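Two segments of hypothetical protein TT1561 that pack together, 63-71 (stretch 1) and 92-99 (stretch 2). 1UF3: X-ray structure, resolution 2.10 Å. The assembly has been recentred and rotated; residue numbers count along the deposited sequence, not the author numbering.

Stretch 1 (63-71) HLPTAYVPG
Stretch 2, residues 92-99: PEMRNVHE

Two neighbouring parallel strands, 66-69 and 94-96, form the centre of this contact; their axes approach to 4.7 Å, their N-to-C directions differ by 20° (signed crossing angle -20°), and the two stretches together bury 588 Å². The register pairs Thr-66 with Met-94, Ala-67 with Arg-95 and Tyr-68 with Asn-96, at CA-CA distances of 4.6 to 5.0 Å. Stretch 1 enters through His-63, whose phi/psi of 58/50 is left-handed, then extends through Leu-64 (-144/152) and Pro-65 (-52/138) into Thr-66 (-146/133), Ala-67 (-129/146), Tyr-68 (-153/159) and Val-69 (-135/152). In stretch 2, Glu-93 (-79/-10) turns into extended Met-94 (-97/150), Arg-95 (-161/122) and Asn-96 (-79/117); Val-97 (-99/10) then breaks the extended run.

Four backbone hydrogen bonds join the two stretches in the staggered parallel pattern, in which a residue bonds to the neighbours of its partner. Thr-66 N donates to Glu-93 O (3.0 Å), and Arg-95 N returns a weak bond to Thr-66 O (2.8 Å), where the 125° angle at hydrogen is poor despite the short distance. Tyr-68 N donates to Arg-95 O (3.1 Å), and Val-97 N to Tyr-68 O (3.0 Å, 156°). The same carbonyls also receive CA-H...O contacts, the shortest from Ala-67 CA to Arg-95 O at 3.2 Å.

Side chains alternate across the sheet. Thr-66, Met-94, Tyr-68 and Asn-96 share one face. Tyr-68 (chi1 36°, chi2 -101°) swings its ring across stretch 2: Arg-95 C lies over one ring face, CE2 comes within 3.6 Å of Asn-96 CB, and CE1 reaches the selenomethionine methyl, Met-94 CE, at 4.0 Å. Met-94 takes chi angles m, t, p. Thr-66 (chi1 m) turns OG1 back to donate to Leu-64 O (2.7 Å), satisfying its hydroxyl within its own stretch.

Ala-67 and Arg-95 occupy the other face. The small Ala-67 leaves its CB 4.1 Å from Val-97 CG1, while Val-69 CG1 packs 3.7 Å from Val-97 CG2; both valines have chi1 m, and these contacts are purely apolar. Arg-95 runs t, p, t with chi4 128°, its NH1 hydrogen-bonded elsewhere in the structure.

At the end of its strand, Asn-96 (chi1 143°, chi2 50°) accepts through OD1 from His-98 N at 2.8 Å, bracing the backbone bend at Val-97. His-98 (chi1 t, chi2 58°) presents a ring face to Pro-70, whose CG sits 4.2 Å from the ring centroid and 16° off its normal, a CH-pi contact; Pro-70 CD also lies 3.5 Å from His-98 CB. At the opposite end of the contact, Glu-93 points its CB toward stretch 1 with chi1 p and chi2 m (chi3 -159°), placing CG 3.5 Å from Leu-64 O. One water bridges the stretches here, accepting from Leu-64 N (3.2 Å) and donating to Glu-93 OE1 (3.3 Å), so that the carboxylate is linked to the backbone of stretch 1.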

# COMPACT_ATOMS: atom_id res chain seq x y z
N HIS A 63 2.60 3.00 16.52
CA HIS A 63 2.80 3.79 15.29
C HIS A 63 1.44 4.12 14.67
O HIS A 63 1.24 3.89 13.48
CB HIS A 63 3.63 3.02 14.25
CG HIS A 63 5.10 3.03 14.53
ND1 HIS A 63 5.71 2.06 15.30
CD2 HIS A 63 6.07 3.91 14.19
CE1 HIS A 63 7.00 2.35 15.42
NE2 HIS A 63 7.24 3.46 14.75
N LEU A 64 0.53 4.65 15.49
CA LEU A 64 -0.82 5.03 15.05
C LEU A 64 -1.27 6.27 15.79
O LEU A 64 -0.85 6.52 16.92
CB LEU A 64 -1.86 3.92 15.36
CG LEU A 64 -1.95 2.56 14.63
CD1 LEU A 64 -2.96 1.68 15.36
CD2 LEU A 64 -2.37 2.76 13.15
N PRO A 65 -2.15 7.08 15.16
CA PRO A 65 -2.61 8.27 15.88
C PRO A 65 -3.11 7.74 17.22
O PRO A 65 -3.77 6.71 17.26
CB PRO A 65 -3.76 8.77 15.00
CG PRO A 65 -3.25 8.45 13.62
CD PRO A 65 -2.69 7.03 13.79
N THR A 66 -2.80 8.45 18.31
CA THR A 66 -3.19 8.00 19.65
C THR A 66 -3.51 9.18 20.55
O THR A 66 -2.78 10.16 20.60
CB THR A 66 -2.06 7.15 20.28
OG1 THR A 66 -1.78 6.04 19.43
CG2 THR A 66 -2.45 6.62 21.67
N ALA A 67 -4.63 9.09 21.26
CA ALA A 67 -5.00 10.17 22.15
C ALA A 67 -5.29 9.60 23.51
O ALA A 67 -5.84 8.51 23.63
CB ALA A 67 -6.23 10.93 21.62
N TYR A 68 -4.96 10.36 24.55
CA TYR A 68 -5.22 9.89 25.89
C TYR A 68 -5.41 11.03 26.86
O TYR A 68 -5.04 12.19 26.57
CB TYR A 68 -4.07 8.95 26.37
CG TYR A 68 -2.67 9.33 25.89
CD1 TYR A 68 -2.07 8.67 24.82
CD2 TYR A 68 -1.98 10.40 26.48
CE1 TYR A 68 -0.78 9.08 24.33
CE2 TYR A 68 -0.71 10.81 26.00
CZ TYR A 68 -0.13 10.15 24.93
OH TYR A 68 1.05 10.63 24.41
N VAL A 69 -6.07 10.73 27.99
CA VAL A 69 -6.26 11.71 29.05
C VAL A 69 -5.93 10.96 30.35
O VAL A 69 -6.05 9.73 30.43
CB VAL A 69 -7.69 12.29 29.10
CG1 VAL A 69 -8.03 12.96 27.78
CG2 VAL A 69 -8.69 11.21 29.44
N PRO A 70 -5.47 11.69 31.37
CA PRO A 70 -5.12 11.04 32.63
C PRO A 70 -6.36 10.79 33.51
O PRO A 70 -7.44 11.35 33.26
CB PRO A 70 -4.16 12.04 33.25
CG PRO A 70 -4.81 13.36 32.86
CD PRO A 70 -5.24 13.15 31.42
N GLY A 71 -6.19 9.94 34.52
CA GLY A 71 -7.28 9.64 35.44
C GLY A 71 -7.09 10.35 36.77
O GLY A 71 -6.11 11.09 36.95
N PRO A 92 5.27 12.21 17.32
CA PRO A 92 4.21 13.22 17.29
C PRO A 92 2.80 12.73 16.93
O PRO A 92 1.86 13.50 16.99
CB PRO A 92 4.77 14.29 16.32
CG PRO A 92 5.61 13.48 15.37
CD PRO A 92 6.30 12.46 16.30
N GLU A 93 2.65 11.45 16.59
CA GLU A 93 1.33 10.92 16.31
C GLU A 93 0.61 10.63 17.64
O GLU A 93 -0.59 10.37 17.64
CB GLU A 93 1.40 9.64 15.48
CG GLU A 93 2.01 8.42 16.16
CD GLU A 93 3.53 8.49 16.26
OE1 GLU A 93 4.16 7.43 16.43
OE2 GLU A 93 4.09 9.60 16.17
N MSE A 94 1.33 10.71 18.76
CA MSE A 94 0.73 10.45 20.08
C MSE A 94 0.38 11.78 20.66
O MSE A 94 1.05 12.78 20.39
CB MSE A 94 1.73 9.75 21.02
CG MSE A 94 2.19 8.46 20.47
SE MSE A 94 3.66 7.72 21.52
CE MSE A 94 2.59 7.21 23.09
N ARG A 95 -0.66 11.82 21.47
CA ARG A 95 -1.08 13.08 22.01
C ARG A 95 -1.95 13.04 23.26
O ARG A 95 -3.04 12.45 23.26
CB ARG A 95 -1.84 13.86 20.91
CG ARG A 95 -2.24 15.29 21.29
CD ARG A 95 -1.03 16.15 21.72
NE ARG A 95 -1.23 17.58 21.47
CZ ARG A 95 -1.07 18.56 22.35
NH1 ARG A 95 -0.71 18.29 23.60
NH2 ARG A 95 -1.24 19.82 21.98
N ASN A 96 -1.46 13.69 24.31
CA ASN A 96 -2.21 13.85 25.53
C ASN A 96 -3.15 14.99 25.15
O ASN A 96 -2.69 16.08 24.85
CB ASN A 96 -1.29 14.32 26.66
CG ASN A 96 -1.97 15.28 27.57
OD1 ASN A 96 -3.08 15.03 28.03
ND2 ASN A 96 -1.32 16.42 27.83
N VAL A 97 -4.46 14.74 25.14
CA VAL A 97 -5.42 15.77 24.78
C VAL A 97 -6.07 16.44 25.98
O VAL A 97 -7.00 17.24 25.84
CB VAL A 97 -6.50 15.23 23.79
CG1 VAL A 97 -5.84 14.92 22.41
CG2 VAL A 97 -7.15 13.96 24.33
N HIS A 98 -5.55 16.16 27.17
CA HIS A 98 -6.07 16.75 28.41
C HIS A 98 -5.96 18.29 28.35
O HIS A 98 -4.87 18.86 28.27
CB HIS A 98 -5.30 16.18 29.63
CG HIS A 98 -5.74 16.74 30.95
ND1 HIS A 98 -7.04 16.65 31.41
CD2 HIS A 98 -5.06 17.44 31.89
CE1 HIS A 98 -7.14 17.27 32.57
NE2 HIS A 98 -5.96 17.76 32.89
N GLU A 99 -7.12 18.95 28.36
CA GLU A 99 -7.27 20.42 28.30
C GLU A 99 -6.83 20.98 26.95
O GLU A 99 -6.75 22.19 26.77
CB GLU A 99 -6.48 21.14 29.40
CG GLU A 99 -6.58 20.55 30.81
CD GLU A 99 -5.76 21.35 31.82
OE1 GLU A 99 -4.75 21.96 31.43
OE2 GLU A 99 -6.13 21.38 33.01
O HOH W 1 2.18 5.47 18.14